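Local coordinates for uncharacterized protein (Bacteroides ovatus, PDB 4IRT) that is of unknown function but, as a BNR-repeat beta-propeller, is a putative neuraminidase that may release sialic acid from glycans, at residues K11-S14 with C15-V18; N19-V22 with F23-N26; T371-W374 with K375-K379. One frame throughout, in Å; residues are numbered along the deposited sequence.

Interaction 1 (K11-S14 with C15-V18)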
# COMPACT_ATOMS: atom_id res chain seq x y z
N LYS A 11 5.01 -2.19 -21.77
CA LYS A 11 3.67 -2.73 -21.71
C LYS A 11 3.61 -3.86 -20.69
O LYS A 11 4.56 -4.63 -20.55
CB LYS A 11 3.23 -3.21 -23.08
CG LYS A 11 3.05 -2.05 -24.04
CD LYS A 11 2.52 -2.46 -25.40
CE LYS A 11 2.17 -1.22 -26.22
NZ LYS A 11 1.59 -1.53 -27.58
N GLY A 12 2.48 -3.94 -20.01
CA GLY A 12 2.27 -4.94 -18.97
C GLY A 12 0.89 -5.53 -19.04
O GLY A 12 0.02 -4.99 -19.72
N TYR A 13 0.70 -6.65 -18.35
CA TYR A 13 -0.61 -7.28 -18.29
C TYR A 13 -1.69 -6.29 -17.85
O TYR A 13 -1.48 -5.60 -16.87
CB TYR A 13 -0.57 -8.39 -17.26
CG TYR A 13 -1.75 -9.31 -17.27
CD1 TYR A 13 -1.96 -10.18 -18.33
CD2 TYR A 13 -2.64 -9.33 -16.20
CE1 TYR A 13 -3.05 -11.05 -18.34
CE2 TYR A 13 -3.73 -10.20 -16.20
CZ TYR A 13 -3.92 -11.05 -17.27
OH TYR A 13 -4.98 -11.92 -17.25
N SER A 14 -2.83 -6.28 -18.54
CA SER A 14 -3.95 -5.38 -18.23
C SER A 14 -5.31 -6.06 -18.07
O SER A 14 -6.33 -5.38 -17.85
CB SER A 14 -4.05 -4.27 -19.31
OG SER A 14 -2.95 -3.38 -19.22
N CYS A 15 -5.37 -7.38 -18.17
CA CYS A 15 -6.67 -8.05 -18.15
C CYS A 15 -7.29 -8.12 -16.75
O CYS A 15 -8.50 -8.29 -16.62
CB CYS A 15 -6.57 -9.46 -18.73
SG CYS A 15 -6.10 -9.52 -20.48
N THR A 16 -6.43 -8.03 -15.72
CA THR A 16 -6.84 -7.81 -14.35
C THR A 16 -6.03 -6.62 -13.80
O THR A 16 -5.13 -6.13 -14.46
CB THR A 16 -6.56 -9.01 -13.42
OG1 THR A 16 -5.14 -9.10 -13.20
CG2 THR A 16 -7.12 -10.32 -14.00
N SER A 17 -6.35 -6.20 -12.58
CA SER A 17 -5.67 -5.08 -11.90
C SER A 17 -4.46 -5.50 -11.07
O SER A 17 -4.00 -4.74 -10.25
CB SER A 17 -6.66 -4.36 -10.97
OG SER A 17 -7.28 -5.26 -10.08
N VAL A 18 -3.93 -6.70 -11.31
CA VAL A 18 -2.82 -7.23 -10.52
C VAL A 18 -1.61 -6.30 -10.42
O VAL A 18 -0.94 -6.22 -9.36
CB VAL A 18 -2.44 -8.68 -10.96
CG1 VAL A 18 -1.72 -8.69 -12.29
CG2 VAL A 18 -1.61 -9.36 -9.87
O HOH W 1 -2.40 -5.71 -14.21
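Y13 swings CG to the side away from its backbone N (chi1 -168°), and C15 keeps SG beside its own N (chi1 -64°); these two torsions set the tyrosine ring against the chain just after strand 5-12. In this beta-propeller that strand pairs with 401-407 to complete a blade, and the residues here begin the loop toward the next blade. One ring face of Y13 takes C15 N, offset toward the rim, a buried amide with no hydrogen-bond partner in the model. At the phenol end C15 CB lies 3.4 Å from Y13 CZ. The sulfur comes in obliquely, C15 SG standing 4.6 Å from the Y13 ring centroid in a sulfur-aromatic contact. T16 arrives at the edge instead, its OG1 in the ring plane and 3.5 Å from Y13 CE2. That oxygen also accepts from V18 N in an ST turn, at 3.3 Å and nearly straight (160°), and bonds V69 O. V18 CG1 adds a looser touch on the ring, 4.1 Å from Y13 CD2. S14 OG bonds H386 O and Q401 N, joining S14 to strand 401-407. A single water donates to both Y13 O and T16 O, 2.8 Å from each.

Interaction 2 (N19-V22 with F23-N26)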
# COMPACT_ATOMS: atom_id res chain seq x y z
N ASN A 19 -1.33 -5.55 -11.49
CA ASN A 19 -0.19 -4.64 -11.46
C ASN A 19 -0.49 -3.33 -10.77
O ASN A 19 0.44 -2.57 -10.50
CB ASN A 19 0.27 -4.32 -12.88
CG ASN A 19 1.10 -5.41 -13.51
OD1 ASN A 19 1.76 -6.21 -12.84
ND2 ASN A 19 1.11 -5.42 -14.83
N THR A 20 -1.77 -3.05 -10.49
CA THR A 20 -2.21 -1.71 -10.09
C THR A 20 -3.18 -1.75 -8.87
O THR A 20 -4.29 -1.23 -8.92
CB THR A 20 -2.91 -1.01 -11.28
OG1 THR A 20 -4.04 -1.82 -11.71
CG2 THR A 20 -1.96 -0.82 -12.44
N THR A 21 -2.79 -2.41 -7.78
CA THR A 21 -3.58 -2.35 -6.56
C THR A 21 -2.92 -1.39 -5.58
O THR A 21 -1.72 -1.08 -5.68
CB THR A 21 -3.77 -3.71 -5.87
OG1 THR A 21 -2.60 -4.02 -5.09
CG2 THR A 21 -4.08 -4.83 -6.89
N VAL A 22 -3.73 -0.89 -4.65
CA VAL A 22 -3.28 0.09 -3.68
C VAL A 22 -2.27 -0.53 -2.71
O VAL A 22 -1.48 0.20 -2.10
CB VAL A 22 -4.51 0.68 -2.91
CG1 VAL A 22 -5.06 -0.33 -1.91
CG2 VAL A 22 -4.17 1.97 -2.22
N PHE A 23 -2.25 -1.86 -2.63
CA PHE A 23 -1.47 -2.56 -1.63
C PHE A 23 -0.16 -3.16 -2.18
O PHE A 23 0.47 -3.98 -1.53
CB PHE A 23 -2.30 -3.59 -0.86
CG PHE A 23 -3.01 -4.59 -1.73
CD1 PHE A 23 -2.39 -5.74 -2.16
CD2 PHE A 23 -4.35 -4.39 -2.06
CE1 PHE A 23 -3.05 -6.64 -2.97
CE2 PHE A 23 -5.03 -5.29 -2.85
CZ PHE A 23 -4.38 -6.42 -3.31
N ARG A 24 0.27 -2.71 -3.34
CA ARG A 24 1.63 -2.98 -3.79
C ARG A 24 2.60 -2.10 -3.00
O ARG A 24 2.60 -0.88 -3.12
CB ARG A 24 1.73 -2.72 -5.29
CG ARG A 24 0.83 -3.66 -6.11
CD ARG A 24 1.26 -3.79 -7.59
NE ARG A 24 2.64 -4.23 -7.71
CZ ARG A 24 3.49 -3.98 -8.71
NH1 ARG A 24 3.09 -3.40 -9.86
NH2 ARG A 24 4.75 -4.39 -8.61
N ASN A 25 3.41 -2.74 -2.16
CA ASN A 25 4.29 -2.05 -1.23
C ASN A 25 5.68 -2.65 -1.36
O ASN A 25 6.06 -3.49 -0.51
CB ASN A 25 3.75 -2.19 0.21
CG ASN A 25 2.57 -1.24 0.47
OD1 ASN A 25 2.73 -0.03 0.50
ND2 ASN A 25 1.40 -1.79 0.63
N ASN A 26 6.46 -2.28 -2.38
CA ASN A 26 6.21 -1.25 -3.39
C ASN A 26 6.20 -1.80 -4.81
O ASN A 26 6.74 -2.89 -5.13
CB ASN A 26 7.35 -0.23 -3.35
CG ASN A 26 7.24 0.73 -2.20
OD1 ASN A 26 6.64 0.43 -1.15
ND2 ASN A 26 7.84 1.89 -2.37
O HOH W 2 -1.29 -0.39 1.23
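R24 reaches back along T21 to the carbonyl of N19, and the route is easiest followed atom by atom. CB starts near T21 O, and CG comes next, 3.6 Å from T21 OG1. R24 CD comes within 3.3 Å of N19 O. The chain then bends at chi3 (56°), which turns the guanidinium so that its edge faces the same oxygen: R24 NH1 donates to N19 O at 2.8 Å, almost straight (171°), with the acceptor in the guanidinium plane and the donor tilted somewhat from the carbonyl plane. NE and NH2 go on to I76 O and S38 O, so backbone carbonyls grip the group at several points and hold its rotation.

On T21 the hydroxyl does double work. It lies over the centre of the F23 ring, OG1 3.2 Å above the plane, while T21 CB makes a CH-pi contact at 3.8 Å from the F23 centroid. T21 OG1 also accepts from F23 N at 3.3 Å. The weak R24 N to T21 O bond, 3.5 Å, closes the turn. R318 NH2 bonds V22 O and R24 O from outside.

The result is a type I beta turn, T21 to R24, with a side-chain oxygen accepting from its third residue, in an irregular segment near the middle of the propeller, the region where neuraminidases of this fold carry their active site.

Interaction 3 (T371-W374 with K375-K379)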
# COMPACT_ATOMS: atom_id res chain seq x y z
N THR A 371 7.41 5.59 -2.43
CA THR A 371 7.40 6.07 -1.06
C THR A 371 8.73 6.71 -0.67
O THR A 371 8.78 7.75 -0.02
CB THR A 371 7.11 4.95 -0.06
OG1 THR A 371 8.01 3.86 -0.28
CG2 THR A 371 5.68 4.44 -0.19
N GLU A 372 9.83 6.09 -1.07
CA GLU A 372 11.16 6.55 -0.70
C GLU A 372 11.58 7.86 -1.38
O GLU A 372 12.20 8.72 -0.78
CB GLU A 372 12.17 5.41 -0.90
CG GLU A 372 11.79 4.17 -0.08
CD GLU A 372 11.43 4.49 1.39
OE1 GLU A 372 12.33 4.91 2.14
OE2 GLU A 372 10.25 4.35 1.77
N LEU A 373 11.20 8.04 -2.64
CA LEU A 373 11.47 9.27 -3.34
C LEU A 373 10.74 10.44 -2.71
O LEU A 373 11.28 11.53 -2.62
CB LEU A 373 11.07 9.16 -4.80
CG LEU A 373 11.48 10.31 -5.70
CD1 LEU A 373 12.99 10.47 -5.78
CD2 LEU A 373 10.92 10.00 -7.08
N TRP A 374 9.52 10.23 -2.24
CA TRP A 374 8.82 11.29 -1.53
C TRP A 374 9.59 11.63 -0.23
O TRP A 374 9.84 12.82 0.06
CB TRP A 374 7.35 10.93 -1.27
CG TRP A 374 6.72 11.99 -0.44
CD1 TRP A 374 6.48 11.94 0.91
CD2 TRP A 374 6.36 13.30 -0.86
NE1 TRP A 374 5.96 13.12 1.34
CE2 TRP A 374 5.85 13.98 0.27
CE3 TRP A 374 6.35 13.95 -2.09
CZ2 TRP A 374 5.38 15.28 0.21
CZ3 TRP A 374 5.89 15.26 -2.14
CH2 TRP A 374 5.39 15.89 -1.00
N LYS A 375 9.96 10.61 0.54
CA LYS A 375 10.64 10.84 1.80
C LYS A 375 11.98 11.55 1.65
O LYS A 375 12.32 12.42 2.45
CB LYS A 375 10.87 9.53 2.54
CG LYS A 375 9.62 8.81 3.02
CD LYS A 375 10.07 7.54 3.71
CE LYS A 375 8.94 6.61 4.00
NZ LYS A 375 9.55 5.30 4.40
N LYS A 376 12.75 11.16 0.64
CA LYS A 376 14.13 11.65 0.50
C LYS A 376 14.21 12.89 -0.35
O LYS A 376 15.06 13.74 -0.11
CB LYS A 376 15.04 10.57 -0.11
CG LYS A 376 15.08 9.25 0.64
CD LYS A 376 15.92 9.33 1.89
CE LYS A 376 15.95 7.96 2.57
NZ LYS A 376 16.92 7.91 3.69
N GLN A 377 13.35 13.00 -1.37
CA GLN A 377 13.47 14.09 -2.34
C GLN A 377 12.23 14.97 -2.54
O GLN A 377 12.27 15.92 -3.30
CB GLN A 377 13.96 13.54 -3.69
CG GLN A 377 15.32 12.87 -3.60
CD GLN A 377 15.91 12.60 -4.97
OE1 GLN A 377 15.72 13.38 -5.89
NE2 GLN A 377 16.62 11.49 -5.11
N ARG A 378 11.15 14.68 -1.81
CA ARG A 378 9.86 15.35 -1.98
C ARG A 378 9.39 15.43 -3.43
O ARG A 378 8.87 16.45 -3.87
CB ARG A 378 9.88 16.75 -1.32
CG ARG A 378 10.07 16.67 0.18
CD ARG A 378 8.77 16.25 0.84
NE ARG A 378 8.90 16.33 2.28
CZ ARG A 378 9.23 15.33 3.08
NH1 ARG A 378 9.43 14.11 2.60
NH2 ARG A 378 9.34 15.56 4.38
N LYS A 379 9.55 14.33 -4.14
CA LYS A 379 8.97 14.15 -5.48
C LYS A 379 7.96 13.02 -5.40
O LYS A 379 8.19 12.04 -4.67
CB LYS A 379 10.04 13.79 -6.49
CG LYS A 379 10.97 14.95 -6.80
CD LYS A 379 12.13 14.48 -7.66
CE LYS A 379 12.91 15.66 -8.21
NZ LYS A 379 13.87 15.23 -9.26
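W374 and R378 cross obliquely, with the indole and guanidinium planes only 20° apart. R378 CD rests on one face of the indole, 3.8 Å from the centroid of the W374 six-membered ring, a CH-pi contact. Past CD the arginine curls back to the helix, and R378 NH1 donates to W374 O at 2.9 Å. R378 N reaches that oxygen too, at 2.9 Å, from the opposite face of the carbonyl plane, so one residue clasps W374 O twice as it leaves helix 371-377 with positive phi. Without the W374 indole, as with an alanine here, V321 O would probably lose its NE1 donor and a gap would open beside R378 CD.

E372 and K375 run side by side in the same direction; E372 bends at chi2 (-47°) to present OE2, whose syn lone pair meets K375 NZ at 2.9 Å in a salt bridge. K375 NZ also bonds V185 O. Elsewhere L373 crosses K379, its CG 3.8 Å from K379 CB.

R378 also bridges to E187 and E322, so its charge is probably well balanced; with W374 NE1 on V321 O, these salt bridges join the short helix to its neighbours.

How the interactions relate
Interactions 1 and 2 are consecutive on one loop that runs inward from the blade edge: their centres are 12 Å apart, and they touch where Y13 O packs 3.3 Å from N19 ND2 and V18 O lies 3.7 Å from R24 CD. Interaction 2 sits about 6 Å from the centre of the chain, against about 18 Å for interaction 1 and 15 Å for interaction 3. The helix of interaction 3 meets that inner loop through N26 ND2 and T371 OG1, a hydrogen bond of 2.9 Å, although interactions 1 and 3 stay about 16 Å apart at their nearest atoms. A bound 1,2-ethanediol, probably from crystallisation, lies about 4 Å from the Y13 side chain.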